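PDB 2ZQ5: sulfotransferase from Mycobacterium tuberculosis, which probably transfers a sulfuryl group from a donor to an acceptor that is still uncharacterised. Local coordinates for residues A[117-131]-A[215-229]. Sequence-based numbering, arbitrary orientation.
Sequences HQGLHMWLAEYPQPR and NLQLIGLNDAEKRWV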
loop_
_atom_site.group_PDB
_atom_site.type_symbol
_atom_site.label_atom_id
_atom_site.label_comp_id
_atom_site.label_asym_id
_atom_site.label_seq_id
_atom_site.Cartn_x
_atom_site.Cartn_y
_atom_site.Cartn_z
ATOM N N HIS A 117 2.287 -19.801 -2.714
ATOM C CA HIS A 117 1.667 -18.485 -2.574
ATOM C C HIS A 117 2.235 -17.553 -3.634
ATOM O O HIS A 117 3.229 -17.870 -4.288
ATOM C CB HIS A 117 1.956 -17.892 -1.190
ATOM C CG HIS A 117 1.258 -18.590 -0.064
ATOM N ND1 HIS A 117 1.425 -18.220 1.253
ATOM C CD2 HIS A 117 0.382 -19.622 -0.057
ATOM C CE1 HIS A 117 0.682 -18.995 2.023
ATOM N NE2 HIS A 117 0.039 -19.854 1.253
ATOM N N GLN A 118 1.595 -16.404 -3.808
ATOM C CA GLN A 118 2.055 -15.413 -4.767
ATOM C C GLN A 118 1.839 -14.028 -4.175
ATOM O O GLN A 118 0.858 -13.795 -3.462
ATOM C CB GLN A 118 1.300 -15.548 -6.099
ATOM C CG GLN A 118 -0.197 -15.277 -6.023
ATOM C CD GLN A 118 -0.878 -15.381 -7.376
ATOM O OE1 GLN A 118 -0.491 -14.708 -8.331
ATOM N NE2 GLN A 118 -1.904 -16.220 -7.461
ATOM N N GLY A 119 2.772 -13.123 -4.453
ATOM C CA GLY A 119 2.682 -11.765 -3.952
ATOM C C GLY A 119 2.725 -10.751 -5.077
ATOM O O GLY A 119 2.987 -11.098 -6.230
ATOM N N LEU A 120 2.477 -9.490 -4.738
ATOM C CA LEU A 120 2.461 -8.409 -5.717
ATOM C C LEU A 120 3.859 -7.885 -6.018
ATOM O O LEU A 120 4.317 -6.916 -5.418
ATOM C CB LEU A 120 1.583 -7.267 -5.204
ATOM C CG LEU A 120 1.370 -6.086 -6.152
ATOM C CD1 LEU A 120 0.619 -6.538 -7.397
ATOM C CD2 LEU A 120 0.587 -5.010 -5.425
ATOM N N HIS A 121 4.539 -8.521 -6.963
ATOM C CA HIS A 121 5.885 -8.094 -7.317
ATOM C C HIS A 121 5.873 -6.648 -7.780
ATOM O O HIS A 121 5.010 -6.229 -8.550
ATOM C CB HIS A 121 6.448 -9.013 -8.400
ATOM C CG HIS A 121 6.447 -10.453 -8.003
ATOM N ND1 HIS A 121 7.361 -10.984 -7.117
ATOM C CD2 HIS A 121 5.584 -11.452 -8.295
ATOM C CE1 HIS A 121 7.057 -12.247 -6.879
ATOM N NE2 HIS A 121 5.981 -12.555 -7.580
ATOM N N MET A 122 6.848 -5.893 -7.292
ATOM C CA MET A 122 6.980 -4.481 -7.598
ATOM C C MET A 122 6.786 -4.127 -9.074
ATOM O O MET A 122 5.964 -3.271 -9.406
ATOM C CB MET A 122 8.351 -3.995 -7.111
ATOM C CG MET A 122 8.522 -2.487 -7.005
ATOM S SD MET A 122 8.409 -1.600 -8.562
ATOM C CE MET A 122 9.739 -2.264 -9.437
ATOM N N TRP A 123 7.520 -4.782 -9.967
ATOM C CA TRP A 123 7.405 -4.435 -11.375
ATOM C C TRP A 123 6.032 -4.681 -11.978
ATOM O O TRP A 123 5.646 -4.019 -12.940
ATOM C CB TRP A 123 8.493 -5.134 -12.209
ATOM C CG TRP A 123 8.328 -6.610 -12.471
ATOM C CD1 TRP A 123 8.476 -7.635 -11.578
ATOM C CD2 TRP A 123 8.060 -7.220 -13.739
ATOM N NE1 TRP A 123 8.326 -8.846 -12.214
ATOM C CE2 TRP A 123 8.069 -8.619 -13.542
ATOM C CE3 TRP A 123 7.818 -6.719 -15.026
ATOM C CZ2 TRP A 123 7.846 -9.526 -14.588
ATOM C CZ3 TRP A 123 7.595 -7.619 -16.065
ATOM C CH2 TRP A 123 7.612 -9.007 -15.837
ATOM N N LEU A 124 5.287 -5.618 -11.403
ATOM C CA LEU A 124 3.955 -5.919 -11.905
ATOM C C LEU A 124 2.953 -4.904 -11.363
ATOM O O LEU A 124 1.935 -4.630 -11.995
ATOM C CB LEU A 124 3.562 -7.343 -11.514
ATOM C CG LEU A 124 4.499 -8.400 -12.110
ATOM C CD1 LEU A 124 4.179 -9.760 -11.512
ATOM C CD2 LEU A 124 4.367 -8.425 -13.631
ATOM N N ALA A 125 3.245 -4.344 -10.193
ATOM C CA ALA A 125 2.373 -3.332 -9.605
ATOM C C ALA A 125 2.592 -2.038 -10.388
ATOM O O ALA A 125 1.670 -1.242 -10.570
ATOM C CB ALA A 125 2.718 -3.127 -8.137
ATOM N N GLU A 126 3.822 -1.832 -10.851
ATOM C CA GLU A 126 4.152 -0.642 -11.629
ATOM C C GLU A 126 3.644 -0.805 -13.058
ATOM O O GLU A 126 3.282 0.174 -13.711
ATOM C CB GLU A 126 5.667 -0.421 -11.661
ATOM C CG GLU A 126 6.300 -0.004 -10.339
ATOM C CD GLU A 126 6.116 1.471 -10.026
ATOM O OE1 GLU A 126 5.747 2.235 -10.943
ATOM O OE2 GLU A 126 6.356 1.870 -8.866
ATOM N N TYR A 127 3.613 -2.047 -13.532
ATOM C CA TYR A 127 3.170 -2.338 -14.890
ATOM C C TYR A 127 2.280 -3.586 -14.902
ATOM O O TYR A 127 2.726 -4.681 -15.251
ATOM C CB TYR A 127 4.398 -2.550 -15.776
ATOM C CG TYR A 127 4.173 -2.274 -17.241
ATOM C CD1 TYR A 127 4.903 -1.286 -17.900
ATOM C CD2 TYR A 127 3.249 -3.013 -17.977
ATOM C CE1 TYR A 127 4.725 -1.045 -19.258
ATOM C CE2 TYR A 127 3.061 -2.779 -19.337
ATOM C CZ TYR A 127 3.803 -1.795 -19.970
ATOM O OH TYR A 127 3.630 -1.571 -21.317
ATOM N N PRO A 128 1.003 -3.431 -14.517
ATOM C CA PRO A 128 0.041 -4.537 -14.474
ATOM C C PRO A 128 0.015 -5.387 -15.741
ATOM O O PRO A 128 -0.126 -4.869 -16.853
ATOM C CB PRO A 128 -1.283 -3.826 -14.217
ATOM C CG PRO A 128 -0.860 -2.664 -13.367
ATOM C CD PRO A 128 0.365 -2.171 -14.099
ATOM N N GLN A 129 0.142 -6.695 -15.551
ATOM C CA GLN A 129 0.155 -7.661 -16.644
ATOM C C GLN A 129 0.266 -9.048 -16.027
ATOM O O GLN A 129 0.600 -9.186 -14.852
ATOM C CB GLN A 129 1.376 -7.424 -17.531
ATOM C CG GLN A 129 2.690 -7.586 -16.775
ATOM C CD GLN A 129 3.903 -7.193 -17.587
ATOM O OE1 GLN A 129 4.307 -7.898 -18.511
ATOM N NE2 GLN A 129 4.494 -6.054 -17.245
ATOM N N PRO A 130 -0.024 -10.099 -16.807
ATOM C CA PRO A 130 0.086 -11.447 -16.246
ATOM C C PRO A 130 1.548 -11.721 -15.883
ATOM O O PRO A 130 2.455 -11.427 -16.662
ATOM C CB PRO A 130 -0.402 -12.335 -17.388
ATOM C CG PRO A 130 -1.391 -11.453 -18.097
ATOM C CD PRO A 130 -0.669 -10.133 -18.133
ATOM N N ARG A 131 1.773 -12.273 -14.698
ATOM C CA ARG A 131 3.128 -12.574 -14.246
ATOM C C ARG A 131 3.785 -13.655 -15.099
ATOM O O ARG A 131 3.318 -14.791 -15.143
ATOM C CB ARG A 131 3.097 -13.030 -12.787
ATOM C CG ARG A 131 4.469 -13.266 -12.181
ATOM C CD ARG A 131 4.383 -13.869 -10.787
ATOM N NE ARG A 131 3.671 -13.029 -9.825
ATOM C CZ ARG A 131 2.433 -13.258 -9.399
ATOM N NH1 ARG A 131 1.749 -14.303 -9.851
ATOM N NH2 ARG A 131 1.883 -12.455 -8.497
ATOM N N ASN A 215 -7.338 -6.613 -10.638
ATOM C CA ASN A 215 -5.909 -6.560 -10.899
ATOM C C ASN A 215 -5.200 -7.822 -10.407
ATOM O O ASN A 215 -4.237 -8.270 -11.028
ATOM C CB ASN A 215 -5.292 -5.299 -10.288
ATOM C CG ASN A 215 -5.295 -4.135 -11.262
ATOM O OD1 ASN A 215 -4.852 -4.278 -12.404
ATOM N ND2 ASN A 215 -5.791 -2.982 -10.824
ATOM N N LEU A 216 -5.666 -8.405 -9.302
ATOM C CA LEU A 216 -5.056 -9.643 -8.821
ATOM C C LEU A 216 -5.359 -10.762 -9.820
ATOM O O LEU A 216 -4.511 -11.612 -10.083
ATOM C CB LEU A 216 -5.589 -10.031 -7.436
ATOM C CG LEU A 216 -5.277 -9.092 -6.267
ATOM C CD1 LEU A 216 -5.558 -9.827 -4.961
ATOM C CD2 LEU A 216 -3.819 -8.653 -6.304
ATOM N N GLN A 217 -6.574 -10.763 -10.367
ATOM C CA GLN A 217 -6.970 -11.767 -11.355
ATOM C C GLN A 217 -6.066 -11.683 -12.581
ATOM O O GLN A 217 -5.654 -12.703 -13.134
ATOM C CB GLN A 217 -8.415 -11.548 -11.809
ATOM C CG GLN A 217 -9.481 -11.886 -10.786
ATOM C CD GLN A 217 -10.873 -11.607 -11.319
ATOM O OE1 GLN A 217 -11.182 -10.486 -11.723
ATOM N NE2 GLN A 217 -11.721 -12.630 -11.329
ATOM N N LEU A 218 -5.779 -10.457 -13.009
ATOM C CA LEU A 218 -4.931 -10.215 -14.169
ATOM C C LEU A 218 -3.483 -10.617 -13.913
ATOM O O LEU A 218 -2.905 -11.411 -14.656
ATOM C CB LEU A 218 -4.983 -8.733 -14.542
ATOM C CG LEU A 218 -3.930 -8.246 -15.541
ATOM C CD1 LEU A 218 -4.248 -8.782 -16.935
ATOM C CD2 LEU A 218 -3.901 -6.724 -15.531
ATOM N N ILE A 219 -2.897 -10.066 -12.856
ATOM C CA ILE A 219 -1.511 -10.361 -12.528
ATOM C C ILE A 219 -1.307 -11.835 -12.192
ATOM O O ILE A 219 -0.264 -12.407 -12.509
ATOM C CB ILE A 219 -1.032 -9.466 -11.357
ATOM C CG1 ILE A 219 -1.091 -8.000 -11.791
ATOM C CG2 ILE A 219 0.386 -9.859 -10.929
ATOM C CD1 ILE A 219 -0.872 -7.009 -10.663
ATOM N N GLY A 220 -2.311 -12.454 -11.573
ATOM C CA GLY A 220 -2.204 -13.857 -11.209
ATOM C C GLY A 220 -2.780 -14.838 -12.218
ATOM O O GLY A 220 -2.988 -16.005 -11.887
ATOM N N LEU A 221 -3.014 -14.377 -13.445
ATOM C CA LEU A 221 -3.585 -15.212 -14.504
ATOM C C LEU A 221 -2.833 -16.515 -14.775
ATOM O O LEU A 221 -3.448 -17.530 -15.116
ATOM C CB LEU A 221 -3.676 -14.414 -15.807
ATOM C CG LEU A 221 -4.252 -15.155 -17.018
ATOM C CD1 LEU A 221 -5.728 -15.460 -16.777
ATOM C CD2 LEU A 221 -4.078 -14.306 -18.271
ATOM N N ASN A 222 -1.512 -16.489 -14.626
ATOM C CA ASN A 222 -0.693 -17.674 -14.872
ATOM C C ASN A 222 -0.368 -18.458 -13.602
ATOM O O ASN A 222 0.348 -19.462 -13.655
ATOM C CB ASN A 222 0.620 -17.279 -15.558
ATOM C CG ASN A 222 0.401 -16.595 -16.892
ATOM O OD1 ASN A 222 -0.421 -17.031 -17.700
ATOM N ND2 ASN A 222 1.149 -15.526 -17.139
ATOM N N ASP A 223 -0.893 -18.005 -12.468
ATOM C CA ASP A 223 -0.642 -18.647 -11.179
ATOM C C ASP A 223 -1.946 -18.831 -10.409
ATOM O O ASP A 223 -1.976 -18.693 -9.187
ATOM C CB ASP A 223 0.308 -17.775 -10.351
ATOM C CG ASP A 223 1.682 -17.648 -10.976
ATOM O OD1 ASP A 223 2.481 -18.593 -10.832
ATOM O OD2 ASP A 223 1.961 -16.610 -11.614
ATOM N N ALA A 224 -3.012 -19.160 -11.128
ATOM C CA ALA A 224 -4.335 -19.324 -10.535
ATOM C C ALA A 224 -4.422 -20.247 -9.323
ATOM O O ALA A 224 -5.271 -20.046 -8.452
ATOM C CB ALA A 224 -5.315 -19.786 -11.603
ATOM N N GLU A 225 -3.554 -21.253 -9.257
ATOM C CA GLU A 225 -3.587 -22.196 -8.143
ATOM C C GLU A 225 -2.872 -21.696 -6.888
ATOM O O GLU A 225 -2.946 -22.331 -5.834
ATOM C CB GLU A 225 -2.982 -23.542 -8.566
ATOM C CG GLU A 225 -1.466 -23.666 -8.404
ATOM C CD GLU A 225 -0.665 -22.876 -9.429
ATOM O OE1 GLU A 225 -1.266 -22.217 -10.305
ATOM O OE2 GLU A 225 0.582 -22.924 -9.360
ATOM N N LYS A 226 -2.188 -20.559 -6.997
ATOM C CA LYS A 226 -1.458 -20.006 -5.860
ATOM C C LYS A 226 -2.274 -19.011 -5.041
ATOM O O LYS A 226 -2.999 -18.177 -5.589
ATOM C CB LYS A 226 -0.158 -19.343 -6.334
ATOM C CG LYS A 226 0.816 -20.299 -7.029
ATOM C CD LYS A 226 2.133 -19.610 -7.343
ATOM C CE LYS A 226 3.108 -20.543 -8.047
ATOM N NZ LYS A 226 2.605 -20.979 -9.380
ATOM N N ARG A 227 -2.150 -19.108 -3.721
ATOM C CA ARG A 227 -2.873 -18.219 -2.818
ATOM C C ARG A 227 -2.220 -16.849 -2.804
ATOM O O ARG A 227 -1.005 -16.737 -2.669
ATOM C CB ARG A 227 -2.859 -18.780 -1.395
ATOM C CG ARG A 227 -3.650 -17.955 -0.382
ATOM C CD ARG A 227 -3.239 -18.314 1.041
ATOM N NE ARG A 227 -3.108 -19.759 1.199
ATOM C CZ ARG A 227 -4.130 -20.605 1.266
ATOM N NH1 ARG A 227 -5.378 -20.155 1.205
ATOM N NH2 ARG A 227 -3.905 -21.909 1.354
ATOM N N TRP A 228 -3.029 -15.806 -2.942
ATOM C CA TRP A 228 -2.507 -14.453 -2.909
ATOM C C TRP A 228 -2.192 -14.022 -1.480
ATOM O O TRP A 228 -2.896 -14.388 -0.531
ATOM C CB TRP A 228 -3.517 -13.467 -3.505
ATOM C CG TRP A 228 -3.358 -13.239 -4.971
ATOM C CD1 TRP A 228 -4.058 -13.835 -5.980
ATOM C CD2 TRP A 228 -2.442 -12.335 -5.595
ATOM N NE1 TRP A 228 -3.636 -13.352 -7.198
ATOM C CE2 TRP A 228 -2.643 -12.430 -6.988
ATOM C CE3 TRP A 228 -1.469 -11.449 -5.109
ATOM C CZ2 TRP A 228 -1.905 -11.672 -7.905
ATOM C CZ3 TRP A 228 -0.735 -10.697 -6.019
ATOM C CH2 TRP A 228 -0.958 -10.813 -7.402
ATOM N N VAL A 229 -1.119 -13.251 -1.344
ATOM C CA VAL A 229 -0.696 -12.700 -0.067
ATOM C C VAL A 229 -0.534 -11.206 -0.327
ATOM O O VAL A 229 0.225 -10.800 -1.211
ATOM C CB VAL A 229 0.654 -13.279 0.399
ATOM C CG1 VAL A 229 1.067 -12.625 1.711
ATOM C CG2 VAL A 229 0.546 -14.791 0.571
HETATM O O HOH W 1 -0.993 -22.453 0.991
HETATM O O HOH W 2 -4.256 -15.589 -9.326
HETATM O O HOH W 3 1.568 -8.757 -2.118
HETATM O O HOH W 4 4.012 -16.827 -13.455
#
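Q118 and W228, bridged in parallel register, show how a buried amide can be held flat on an indole. With CG between its backbone N and carbonyl carbon (chi1 64°), Q118 CG sits over the five-membered ring of W228 in a CH-pi contact, and the amide beyond it lies on the indole, the planes 13° apart; L216 CD2 covers the opposite face.

Hydrogen bonds fix the rotation of that amide. Q118 NE2 donates to K226 O at 2.9 Å, and a water joins Q118 NE2, W228 NE1 and G220 O. On the other branch, Q118 OE1 accepts a hydrogen bond from R131 NH1 at 2.7 Å.

The same R131 NH1 forms a salt bridge to D223 OD2 at 2.9 Å, meeting it from above the carboxylate plane, while D223 OD1 makes a second salt bridge, to K226 NZ. R131 NH2 donates to G119 O. The R131 backbone is held as well: R131 N donates to I219 O at 3.0 Å, and R131 O accepts a nearly straight bond from N222 ND2 (171°).

Apolar contacts gather at the C-terminal end of helix 206-219, where I219 CD1 meets L120 CD1 at 3.6 Å and L218 CD1 meets P130 CD.

Between the strands, Q118 N donates to R227 O and V229 N to Q118 O, both at 2.9 Å. These bonds attach strand 117-119, an outermost strand of the five-stranded parallel sheet, to strand 227-231; the 2-3-1-4-5 order is that of the P-loop-NTPase-like sulfotransferase fold.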